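Local coordinates for protein phosphoribosylaminoimidazole carboxylase, ATPase subunit (Bacillus anthracis, PDB 3V4S) that probably catalyses the ATP-dependent carboxylation of aminoimidazole ribonucleotide with bicarbonate to N5-carboxyaminoimidazole ribonucleotide in purine biosynthesis, at residues L152-G157 and N181-I186; F193-S198 and P230-E235; L322-E327 and D379-L384. One frame throughout, in Å; residues are numbered along the deposited sequence.

Contact 1 of 3, residues L152-G157 and N181-I186; sequences LKTTTG and NAAECI. With ATP (adenosine-5'-triphosphate), chain F.
Thr155 turns OG1 between its backbone N and carbonyl carbon (chi1 53°), and Glu184 sends CG anti to its own N (chi1 -177°) with the chain extended. Together these settings bring the hydroxyl to one carboxylate oxygen at the end of an antiparallel strand pair in the four-stranded sheet of the ATP-grasp domain. Thr155 OG1 donates to the anti lone pair of Glu184 OE1 at 2.8 Å. The other oxygen, OE2, is held by Gln134. Lys153 and Ile186 form the hydrogen-bonded pair. Lys153 N gives to Ile186 O at 2.9 Å, and Ile186 N gives back to Lys153 O at 2.8 Å. Beyond them, Thr155 N reaches Glu184 O at 2.9 Å. A water bound to Thr156 N also donates to that oxygen, so two donors grip the carbonyl. On one side of the pair, Leu152 CD1 packs on Cys185 CB at 3.5 Å, next to Leu179 of helix 173-182. Lys153 and Ile186 point to a common face, which helix 113-123 covers. The extended Lys153 chain runs on to the nucleotide, and Glu188 forms a salt bridge with the Lys153 ammonium. Lys153 NZ donates to ATP O2A at 2.8 Å and to ATP N7 at 3.0 Å.

Contact 2 of 3, residues F193-S198 and P230-E235; sequences FEKEVS and PARITE. With ATP (adenosine-5'-triphosphate), chain F.
Lys195 and Val197, on strand 195-203 of the ATP-grasp domain, pack against the loop from Ala231 to Ile233 that leads into helix 235-251. A classic beta bulge, Glu194 and Lys195 against Ala264, marks the strand's beginning. The loop makes an inverse gamma turn centred on Arg232. No hydrogen bond joins the two segments; the contact is made by side-chain packing and by charges that share a third partner.

The apolar part is modest. Val197 CG1 lies 4.3 Å from Ala231 CB and equally 4.3 Å from Ile233 CG2, so one methyl branch meets two loop residues. Lys195 adds its aliphatic chain, with CD 3.9 Å from Ile233 CG2. Its CE passes 3.2 Å from Arg232 O. Val214, on the neighbouring strand 209-220, touches both Val197 and Ala231.

The charged part sets two cations side by side around one carboxylate. The Lys195 chain is extended until a bend at its last torsion (chi4 -56°), which sets the ammonium beside the Arg232 guanidinium, with Lys195 NZ 3.9 Å from Arg232 NH1. Glu216 OE2 forms salt bridges with both. The two side chains cross at about a right angle.

Ligand contacts come from the strand and the residues leading into it. Glu196 accepts from both ribose hydroxyls: ATP O2' lies 2.6 Å from Glu196 OE1, and ATP O3' lies 2.6 Å from Glu196 OE2. His219 also bonds OE1. Phe193 meets the adenine with its ring edge, near ATP N3.

Glu216 therefore probably offsets the repulsion between the two cations, while the paired Glu196 bonds probably hold the ribose on the nucleotide side of the same strand.

Contact 3 of 3, residues L322-E327 and D379-L384; sequences LGEHIE and DHQEQL
Two short helical segments of the C-terminal part of the chain meet here, the start of helix 323-331 and helix 379-384. Their axes come within 11.6 Å at 125°, and polar side chains bridge the gap. A His-carboxylate hydrogen bond is the first link. His380 ND1 donates to Glu324 OE2 at 2.8 Å, in the ring plane and onto the syn lone pair of the carboxylate. Glu324 and His380 cross at about a right angle. The other carboxylate oxygen, Glu324 OE1, takes a weak bond from Gln381 NE2 at 3.5 Å.

Gln381 also works as an acceptor. His325 NE2 donates to Gln381 OE1 at 2.7 Å. The oxygen lies near the imidazole plane, but the donor stands above the amide carbonyl plane, with ring and amide planes 66° apart. The bend of Gln381 at chi2 (65°) brings its amide to both partners.

His325 is held at its other nitrogen as well. Leu322 N donates to His325 ND1 at 3.0 Å, almost in the ring plane. Glu324 CG covers one face of this ring, 3.6 Å above its centre, and the Trp378 ring also meets it.

With ND1 accepting and NE2 donating, His325 is probably neutral. Both nitrogens have partners, which fixes the rotation of the ring. The Glu324 carboxylate would probably raise the proton affinity of His380.

From the N terminus the chain reaches contact 1 first. It closes the excursion from strand 150-154 through strand 164-167 and helix 173-182 back to strand 185-189, which then leads into strand 195-203. Contact 2 starts there and closes the path through strands 209-220 and 223-229 before helix 235-251. Contact 3 closes the path through strands 339-343 and 354-361 and helix 365-374. It ties the last helix, 379-384, to the helix that follows strand 316-322 of the eight-stranded sheet. The three lie in series; none nests in, crosses or touches another. The centres of contacts 1 and 2 are about 28 Å apart, yet both meet the same ATP, from two different sheets.

Contact 1 of 3, residues L152-G157 and N181-I186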
loop_
_atom_site.group_PDB
_atom_site.type_symbol
_atom_site.label_atom_id
_atom_site.label_comp_id
_atom_site.label_asym_id
_atom_site.label_seq_id
_atom_site.Cartn_x
_atom_site.Cartn_y
_atom_site.Cartn_z
ATOM N N LEU B 152 9.489 -36.944 11.120
ATOM C CA LEU B 152 8.099 -37.390 11.003
ATOM C C LEU B 152 7.132 -36.194 11.034
ATOM O O LEU B 152 7.173 -35.369 11.952
ATOM C CB LEU B 152 7.778 -38.349 12.157
ATOM C CG LEU B 152 6.467 -39.128 12.084
ATOM C CD1 LEU B 152 6.466 -40.135 10.926
ATOM C CD2 LEU B 152 6.241 -39.836 13.420
ATOM N N LYS B 153 6.248 -36.121 10.050
ATOM C CA LYS B 153 5.322 -34.989 9.907
ATOM C C LYS B 153 3.925 -35.535 9.664
ATOM O O LYS B 153 3.758 -36.417 8.822
ATOM C CB LYS B 153 5.691 -34.144 8.665
ATOM C CG LYS B 153 7.125 -33.625 8.582
ATOM C CD LYS B 153 7.292 -32.710 7.363
ATOM C CE LYS B 153 8.672 -32.058 7.398
ATOM N NZ LYS B 153 8.941 -31.208 6.204
ATOM N N THR B 154 2.921 -34.980 10.346
ATOM C CA THR B 154 1.521 -35.297 10.031
ATOM C C THR B 154 1.210 -34.883 8.609
ATOM O O THR B 154 1.659 -33.821 8.160
ATOM C CB THR B 154 0.529 -34.589 10.981
ATOM O OG1 THR B 154 0.607 -33.164 10.797
ATOM C CG2 THR B 154 0.839 -34.933 12.420
ATOM N N THR B 155 0.444 -35.705 7.892
ATOM C CA THR B 155 0.136 -35.392 6.490
ATOM C C THR B 155 -0.825 -34.207 6.333
ATOM O O THR B 155 -0.820 -33.541 5.292
ATOM C CB THR B 155 -0.422 -36.595 5.716
ATOM O OG1 THR B 155 -1.541 -37.139 6.419
ATOM C CG2 THR B 155 0.671 -37.677 5.505
ATOM N N THR B 156 -1.637 -33.945 7.353
ATOM C CA THR B 156 -2.548 -32.802 7.318
ATOM C C THR B 156 -2.487 -31.966 8.609
ATOM O O THR B 156 -2.000 -32.437 9.646
ATOM C CB THR B 156 -4.013 -33.225 7.049
ATOM O OG1 THR B 156 -4.455 -34.111 8.085
ATOM C CG2 THR B 156 -4.156 -33.911 5.666
ATOM N N GLY B 157 -2.965 -30.720 8.521
ATOM C CA GLY B 157 -3.150 -29.859 9.694
ATOM C C GLY B 157 -1.907 -29.245 10.313
ATOM O O GLY B 157 -2.007 -28.465 11.266
ATOM N N ASN B 181 0.774 -42.614 16.271
ATOM C CA ASN B 181 -0.545 -43.074 16.724
ATOM C C ASN B 181 -1.622 -42.009 16.591
ATOM O O ASN B 181 -2.771 -42.323 16.257
ATOM C CB ASN B 181 -0.525 -43.540 18.178
ATOM C CG ASN B 181 -1.857 -44.155 18.597
ATOM O OD1 ASN B 181 -2.230 -45.235 18.124
ATOM N ND2 ASN B 181 -2.603 -43.442 19.437
ATOM N N ALA B 182 -1.252 -40.757 16.866
ATOM C CA ALA B 182 -2.200 -39.644 16.862
ATOM C C ALA B 182 -2.681 -39.247 15.458
ATOM O O ALA B 182 -3.822 -38.795 15.292
ATOM C CB ALA B 182 -1.609 -38.448 17.601
ATOM N N ALA B 183 -1.839 -39.435 14.440
ATOM C CA ALA B 183 -2.187 -38.985 13.082
ATOM C C ALA B 183 -1.420 -39.705 11.974
ATOM O O ALA B 183 -0.325 -40.194 12.200
ATOM C CB ALA B 183 -1.966 -37.478 12.956
ATOM N N GLU B 184 -2.010 -39.765 10.781
ATOM C CA GLU B 184 -1.282 -40.188 9.589
ATOM C C GLU B 184 -0.115 -39.226 9.363
ATOM O O GLU B 184 -0.249 -38.000 9.536
ATOM C CB GLU B 184 -2.196 -40.212 8.374
ATOM C CG GLU B 184 -1.526 -40.719 7.111
ATOM C CD GLU B 184 -2.422 -40.599 5.903
ATOM O OE1 GLU B 184 -2.657 -39.467 5.438
ATOM O OE2 GLU B 184 -2.889 -41.643 5.410
ATOM N N CYS B 185 1.034 -39.798 9.012
ATOM C CA CYS B 185 2.271 -39.050 8.891
ATOM C C CYS B 185 3.049 -39.519 7.680
ATOM O O CYS B 185 2.733 -40.563 7.109
ATOM C CB CYS B 185 3.150 -39.315 10.110
ATOM S SG CYS B 185 2.615 -38.635 11.695
ATOM N N ILE B 186 4.063 -38.742 7.300
ATOM C CA ILE B 186 5.119 -39.235 6.443
ATOM C C ILE B 186 6.398 -39.117 7.240
ATOM O O ILE B 186 6.583 -38.157 8.018
ATOM C CB ILE B 186 5.284 -38.462 5.093
ATOM C CG1 ILE B 186 5.336 -36.935 5.292
ATOM C CG2 ILE B 186 4.191 -38.834 4.098
ATOM C CD1 ILE B 186 5.858 -36.179 4.075
HETATM P PG ATP F . 4.627 -23.903 8.087
HETATM O O1G ATP F . 5.477 -23.257 7.022
HETATM O O2G ATP F . 4.373 -23.060 9.319
HETATM O O3G ATP F . 3.389 -24.563 7.545
HETATM P PB ATP F . 5.195 -26.665 8.778
HETATM O O1B ATP F . 4.487 -26.847 10.090
HETATM O O2B ATP F . 4.604 -27.227 7.525
HETATM O O3B ATP F . 5.608 -25.096 8.619
HETATM P PA ATP F . 7.689 -27.587 7.697
HETATM O O1A ATP F . 7.662 -26.366 6.805
HETATM O O2A ATP F . 7.576 -28.959 7.083
HETATM O O3A ATP F . 6.619 -27.419 8.905
HETATM O "O5'" ATP F . 9.032 -27.535 8.559
HETATM C "C5'" ATP F . 9.289 -26.410 9.396
HETATM C "C4'" ATP F . 10.801 -26.250 9.425
HETATM O "O4'" ATP F . 11.416 -27.456 9.920
HETATM C "C3'" ATP F . 11.393 -26.049 8.033
HETATM O "O3'" ATP F . 11.290 -24.705 7.528
HETATM C "C2'" ATP F . 12.811 -26.567 8.229
HETATM O "O2'" ATP F . 13.649 -25.566 8.815
HETATM C "C1'" ATP F . 12.634 -27.728 9.214
HETATM N N9 ATP F . 12.523 -28.985 8.428
HETATM C C8 ATP F . 11.379 -29.578 8.012
HETATM N N7 ATP F . 11.648 -30.692 7.284
HETATM C C5 ATP F . 12.990 -30.839 7.235
HETATM C C6 ATP F . 13.955 -31.800 6.645
HETATM N N6 ATP F . 13.542 -32.880 5.939
HETATM N N1 ATP F . 15.279 -31.568 6.839
HETATM C C2 ATP F . 15.737 -30.509 7.539
HETATM N N3 ATP F . 14.918 -29.602 8.093
HETATM C C4 ATP F . 13.563 -29.707 7.988
HETATM O O HOH W 1 -2.314 -36.081 9.395
#

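Contact 2 of 3, residues F193-S198 and P230-E235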
loop_
_atom_site.group_PDB
_atom_site.type_symbol
_atom_site.label_atom_id
_atom_site.label_comp_id
_atom_site.label_asym_id
_atom_site.label_seq_id
_atom_site.Cartn_x
_atom_site.Cartn_y
_atom_site.Cartn_z
ATOM N N PHE B 193 20.592 -28.903 4.582
ATOM C CA PHE B 193 20.685 -27.699 3.748
ATOM C C PHE B 193 21.629 -26.617 4.298
ATOM O O PHE B 193 21.914 -26.570 5.498
ATOM C CB PHE B 193 19.288 -27.107 3.516
ATOM C CG PHE B 193 18.557 -26.731 4.785
ATOM C CD1 PHE B 193 17.557 -27.554 5.297
ATOM C CD2 PHE B 193 18.866 -25.556 5.470
ATOM C CE1 PHE B 193 16.871 -27.205 6.452
ATOM C CE2 PHE B 193 18.195 -25.210 6.631
ATOM C CZ PHE B 193 17.188 -26.038 7.121
ATOM N N GLU B 194 22.103 -25.741 3.417
ATOM C CA GLU B 194 22.933 -24.626 3.848
ATOM C C GLU B 194 22.004 -23.460 4.205
ATOM O O GLU B 194 22.216 -22.759 5.194
ATOM C CB GLU B 194 23.905 -24.229 2.733
ATOM C CG GLU B 194 25.319 -23.943 3.217
ATOM C CD GLU B 194 26.146 -23.111 2.233
ATOM O OE1 GLU B 194 26.083 -23.353 1.002
ATOM O OE2 GLU B 194 26.873 -22.203 2.700
ATOM N N LYS B 195 20.971 -23.274 3.386
ATOM C CA LYS B 195 19.958 -22.231 3.588
ATOM C C LYS B 195 18.581 -22.725 3.144
ATOM O O LYS B 195 18.474 -23.613 2.288
ATOM C CB LYS B 195 20.332 -20.960 2.806
ATOM C CG LYS B 195 21.453 -20.151 3.439
ATOM C CD LYS B 195 22.056 -19.163 2.454
ATOM C CE LYS B 195 23.284 -18.491 3.037
ATOM N NZ LYS B 195 22.970 -17.824 4.333
ATOM N N GLU B 196 17.537 -22.160 3.754
ATOM C CA GLU B 196 16.159 -22.330 3.287
ATOM C C GLU B 196 15.788 -21.118 2.456
ATOM O O GLU B 196 16.086 -19.989 2.837
ATOM C CB GLU B 196 15.184 -22.373 4.456
ATOM C CG GLU B 196 15.419 -23.489 5.441
ATOM C CD GLU B 196 14.242 -23.644 6.367
ATOM O OE1 GLU B 196 14.415 -23.379 7.574
ATOM O OE2 GLU B 196 13.150 -24.003 5.879
ATOM N N VAL B 197 15.125 -21.342 1.332
ATOM C CA VAL B 197 14.690 -20.228 0.518
ATOM C C VAL B 197 13.276 -20.473 0.059
ATOM O O VAL B 197 12.795 -21.595 0.096
ATOM C CB VAL B 197 15.608 -19.975 -0.708
ATOM C CG1 VAL B 197 17.053 -19.741 -0.287
ATOM C CG2 VAL B 197 15.472 -21.087 -1.740
ATOM N N SER B 198 12.608 -19.406 -0.369
ATOM C CA SER B 198 11.293 -19.533 -0.958
ATOM C C SER B 198 11.154 -18.617 -2.153
ATOM O O SER B 198 11.876 -17.598 -2.289
ATOM C CB SER B 198 10.202 -19.243 0.075
ATOM O OG SER B 198 10.225 -17.884 0.469
ATOM N N PRO B 230 17.795 -9.577 -1.299
ATOM C CA PRO B 230 17.992 -10.859 -2.000
ATOM C C PRO B 230 18.563 -11.940 -1.089
ATOM O O PRO B 230 19.359 -11.645 -0.194
ATOM C CB PRO B 230 19.016 -10.523 -3.106
ATOM C CG PRO B 230 19.119 -9.033 -3.134
ATOM C CD PRO B 230 18.778 -8.574 -1.739
ATOM N N ALA B 231 18.129 -13.178 -1.300
ATOM C CA ALA B 231 18.703 -14.319 -0.574
ATOM C C ALA B 231 20.216 -14.322 -0.797
ATOM O O ALA B 231 20.673 -14.023 -1.905
ATOM C CB ALA B 231 18.087 -15.624 -1.066
ATOM N N ARG B 232 20.983 -14.623 0.249
ATOM C CA ARG B 232 22.446 -14.631 0.152
ATOM C C ARG B 232 22.912 -15.967 -0.414
ATOM O O ARG B 232 23.394 -16.834 0.303
ATOM C CB ARG B 232 23.082 -14.331 1.506
ATOM C CG ARG B 232 22.730 -12.936 2.015
ATOM C CD ARG B 232 23.098 -12.752 3.468
ATOM N NE ARG B 232 22.419 -13.714 4.330
ATOM C CZ ARG B 232 22.552 -13.750 5.650
ATOM N NH1 ARG B 232 21.894 -14.653 6.360
ATOM N NH2 ARG B 232 23.346 -12.884 6.260
ATOM N N ILE B 233 22.712 -16.117 -1.714
ATOM C CA ILE B 233 22.983 -17.360 -2.442
ATOM C C ILE B 233 23.578 -16.977 -3.786
ATOM O O ILE B 233 23.578 -15.806 -4.156
ATOM C CB ILE B 233 21.700 -18.220 -2.653
ATOM C CG1 ILE B 233 20.649 -17.470 -3.493
ATOM C CG2 ILE B 233 21.121 -18.670 -1.316
ATOM C CD1 ILE B 233 19.439 -18.311 -3.857
ATOM N N THR B 234 24.078 -17.959 -4.525
ATOM C CA THR B 234 24.688 -17.689 -5.817
ATOM C C THR B 234 23.617 -17.330 -6.828
ATOM O O THR B 234 22.469 -17.785 -6.716
ATOM C CB THR B 234 25.433 -18.930 -6.348
ATOM O OG1 THR B 234 24.499 -20.008 -6.498
ATOM C CG2 THR B 234 26.563 -19.336 -5.398
ATOM N N GLU B 235 23.997 -16.528 -7.819
ATOM C CA GLU B 235 23.155 -16.275 -8.985
ATOM C C GLU B 235 22.630 -17.583 -9.598
ATOM O O GLU B 235 21.484 -17.647 -10.035
ATOM C CB GLU B 235 23.920 -15.437 -10.022
ATOM C CG GLU B 235 23.185 -15.183 -11.334
ATOM C CD GLU B 235 22.140 -14.080 -11.255
ATOM O OE1 GLU B 235 22.148 -13.192 -12.136
ATOM O OE2 GLU B 235 21.302 -14.094 -10.328
HETATM P PG ATP F . 4.627 -23.903 8.087
HETATM O O1G ATP F . 5.477 -23.257 7.022
HETATM O O2G ATP F . 4.373 -23.060 9.319
HETATM O O3G ATP F . 3.389 -24.563 7.545
HETATM P PB ATP F . 5.195 -26.665 8.778
HETATM O O1B ATP F . 4.487 -26.847 10.090
HETATM O O2B ATP F . 4.604 -27.227 7.525
HETATM O O3B ATP F . 5.608 -25.096 8.619
HETATM P PA ATP F . 7.689 -27.587 7.697
HETATM O O1A ATP F . 7.662 -26.366 6.805
HETATM O O2A ATP F . 7.576 -28.959 7.083
HETATM O O3A ATP F . 6.619 -27.419 8.905
HETATM O "O5'" ATP F . 9.032 -27.535 8.559
HETATM C "C5'" ATP F . 9.289 -26.410 9.396
HETATM C "C4'" ATP F . 10.801 -26.250 9.425
HETATM O "O4'" ATP F . 11.416 -27.456 9.920
HETATM C "C3'" ATP F . 11.393 -26.049 8.033
HETATM O "O3'" ATP F . 11.290 -24.705 7.528
HETATM C "C2'" ATP F . 12.811 -26.567 8.229
HETATM O "O2'" ATP F . 13.649 -25.566 8.815
HETATM C "C1'" ATP F . 12.634 -27.728 9.214
HETATM N N9 ATP F . 12.523 -28.985 8.428
HETATM C C8 ATP F . 11.379 -29.578 8.012
HETATM N N7 ATP F . 11.648 -30.692 7.284
HETATM C C5 ATP F . 12.990 -30.839 7.235
HETATM C C6 ATP F . 13.955 -31.800 6.645
HETATM N N6 ATP F . 13.542 -32.880 5.939
HETATM N N1 ATP F . 15.279 -31.568 6.839
HETATM C C2 ATP F . 15.737 -30.509 7.539
HETATM N N3 ATP F . 14.918 -29.602 8.093
HETATM C C4 ATP F . 13.563 -29.707 7.988
#

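Contact 3 of 3, residues L322-E327 and D379-L384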
loop_
_atom_site.group_PDB
_atom_site.type_symbol
_atom_site.label_atom_id
_atom_site.label_comp_id
_atom_site.label_asym_id
_atom_site.label_seq_id
_atom_site.Cartn_x
_atom_site.Cartn_y
_atom_site.Cartn_z
ATOM N N LEU B 322 5.425 -11.648 16.620
ATOM C CA LEU B 322 4.509 -12.586 17.287
ATOM C C LEU B 322 3.920 -11.930 18.538
ATOM O O LEU B 322 4.373 -10.859 18.944
ATOM C CB LEU B 322 5.234 -13.895 17.650
ATOM C CG LEU B 322 6.089 -14.568 16.560
ATOM C CD1 LEU B 322 6.753 -15.832 17.100
ATOM C CD2 LEU B 322 5.277 -14.898 15.301
ATOM N N GLY B 323 2.931 -12.581 19.158
ATOM C CA GLY B 323 2.354 -12.086 20.421
ATOM C C GLY B 323 3.427 -11.702 21.431
ATOM O O GLY B 323 3.326 -10.661 22.073
ATOM N N GLU B 324 4.464 -12.533 21.541
ATOM C CA GLU B 324 5.572 -12.312 22.483
ATOM C C GLU B 324 6.403 -11.063 22.169
ATOM O O GLU B 324 7.239 -10.657 22.978
ATOM C CB GLU B 324 6.509 -13.536 22.510
ATOM C CG GLU B 324 7.161 -13.850 21.165
ATOM C CD GLU B 324 8.303 -14.865 21.252
ATOM O OE1 GLU B 324 8.165 -15.981 20.713
ATOM O OE2 GLU B 324 9.353 -14.550 21.845
ATOM N N HIS B 325 6.196 -10.474 20.992
ATOM C CA HIS B 325 7.009 -9.333 20.546
ATOM C C HIS B 325 6.270 -8.031 20.599
ATOM O O HIS B 325 6.891 -6.975 20.580
ATOM C CB HIS B 325 7.520 -9.551 19.118
ATOM C CG HIS B 325 8.386 -10.778 18.957
ATOM N ND1 HIS B 325 8.079 -11.783 18.100
ATOM C CD2 HIS B 325 9.578 -11.142 19.577
ATOM C CE1 HIS B 325 9.020 -12.741 18.175
ATOM N NE2 HIS B 325 9.944 -12.346 19.073
ATOM N N ILE B 326 4.939 -8.098 20.652
ATOM C CA ILE B 326 4.093 -6.925 20.424
ATOM C C ILE B 326 4.340 -5.796 21.439
ATOM O O ILE B 326 4.399 -4.619 21.071
ATOM C CB ILE B 326 2.592 -7.324 20.299
ATOM C CG1 ILE B 326 1.763 -6.195 19.687
ATOM C CG2 ILE B 326 1.990 -7.732 21.633
ATOM C CD1 ILE B 326 1.923 -6.084 18.196
ATOM N N GLU B 327 4.494 -6.163 22.710
ATOM C CA GLU B 327 4.823 -5.197 23.760
ATOM C C GLU B 327 6.131 -4.500 23.400
ATOM O O GLU B 327 6.201 -3.278 23.406
ATOM C CB GLU B 327 4.917 -5.884 25.132
ATOM C CG GLU B 327 4.953 -4.936 26.327
ATOM C CD GLU B 327 5.269 -5.649 27.645
ATOM O OE1 GLU B 327 4.834 -6.809 27.843
ATOM O OE2 GLU B 327 5.954 -5.045 28.502
ATOM N N ASP B 379 15.251 -10.694 20.928
ATOM C CA ASP B 379 16.331 -11.330 21.713
ATOM C C ASP B 379 16.108 -12.832 21.913
ATOM O O ASP B 379 17.061 -13.606 21.866
ATOM C CB ASP B 379 16.520 -10.650 23.077
ATOM C CG ASP B 379 17.347 -9.364 22.997
ATOM O OD1 ASP B 379 17.935 -9.055 21.939
ATOM O OD2 ASP B 379 17.408 -8.644 24.010
ATOM N N HIS B 380 14.855 -13.233 22.123
ATOM C CA HIS B 380 14.486 -14.646 22.266
ATOM C C HIS B 380 14.899 -15.432 21.047
ATOM O O HIS B 380 15.524 -16.482 21.171
ATOM C CB HIS B 380 12.978 -14.760 22.548
ATOM C CG HIS B 380 12.464 -16.175 22.735
ATOM N ND1 HIS B 380 11.201 -16.531 22.407
ATOM C CD2 HIS B 380 13.072 -17.324 23.244
ATOM C CE1 HIS B 380 11.006 -17.838 22.685
ATOM N NE2 HIS B 380 12.150 -18.328 23.194
ATOM N N GLN B 381 14.580 -14.919 19.858
ATOM C CA GLN B 381 14.965 -15.575 18.602
ATOM C C GLN B 381 16.478 -15.580 18.369
ATOM O O GLN B 381 17.032 -16.582 17.906
ATOM C CB GLN B 381 14.254 -14.945 17.393
ATOM C CG GLN B 381 12.811 -15.395 17.184
ATOM C CD GLN B 381 11.888 -14.967 18.306
ATOM O OE1 GLN B 381 12.088 -13.924 18.930
ATOM N NE2 GLN B 381 10.866 -15.774 18.570
ATOM N N GLU B 382 17.137 -14.466 18.685
ATOM C CA GLU B 382 18.592 -14.360 18.495
ATOM C C GLU B 382 19.358 -15.262 19.470
ATOM O O GLU B 382 20.379 -15.837 19.102
ATOM C CB GLU B 382 19.097 -12.908 18.574
ATOM C CG GLU B 382 18.396 -11.899 17.651
ATOM C CD GLU B 382 18.542 -12.175 16.149
ATOM O OE1 GLU B 382 17.666 -11.697 15.368
ATOM O OE2 GLU B 382 19.524 -12.849 15.742
ATOM N N GLN B 383 18.849 -15.397 20.695
ATOM C CA GLN B 383 19.420 -16.317 21.684
ATOM C C GLN B 383 19.266 -17.777 21.287
ATOM O O GLN B 383 20.180 -18.575 21.505
ATOM C CB GLN B 383 18.812 -16.096 23.065
ATOM C CG GLN B 383 19.442 -14.939 23.825
ATOM C CD GLN B 383 18.708 -14.613 25.108
ATOM O OE1 GLN B 383 17.561 -14.162 25.086
ATOM N NE2 GLN B 383 19.373 -14.829 26.240
ATOM N N LEU B 384 18.123 -18.129 20.703
ATOM C CA LEU B 384 17.906 -19.503 20.240
ATOM C C LEU B 384 18.786 -19.860 19.042
ATOM O O LEU B 384 19.178 -21.012 18.886
ATOM C CB LEU B 384 16.431 -19.777 19.932
ATOM C CG LEU B 384 15.508 -20.043 21.125
ATOM C CD1 LEU B 384 14.046 -19.895 20.731
ATOM C CD2 LEU B 384 15.760 -21.410 21.752
#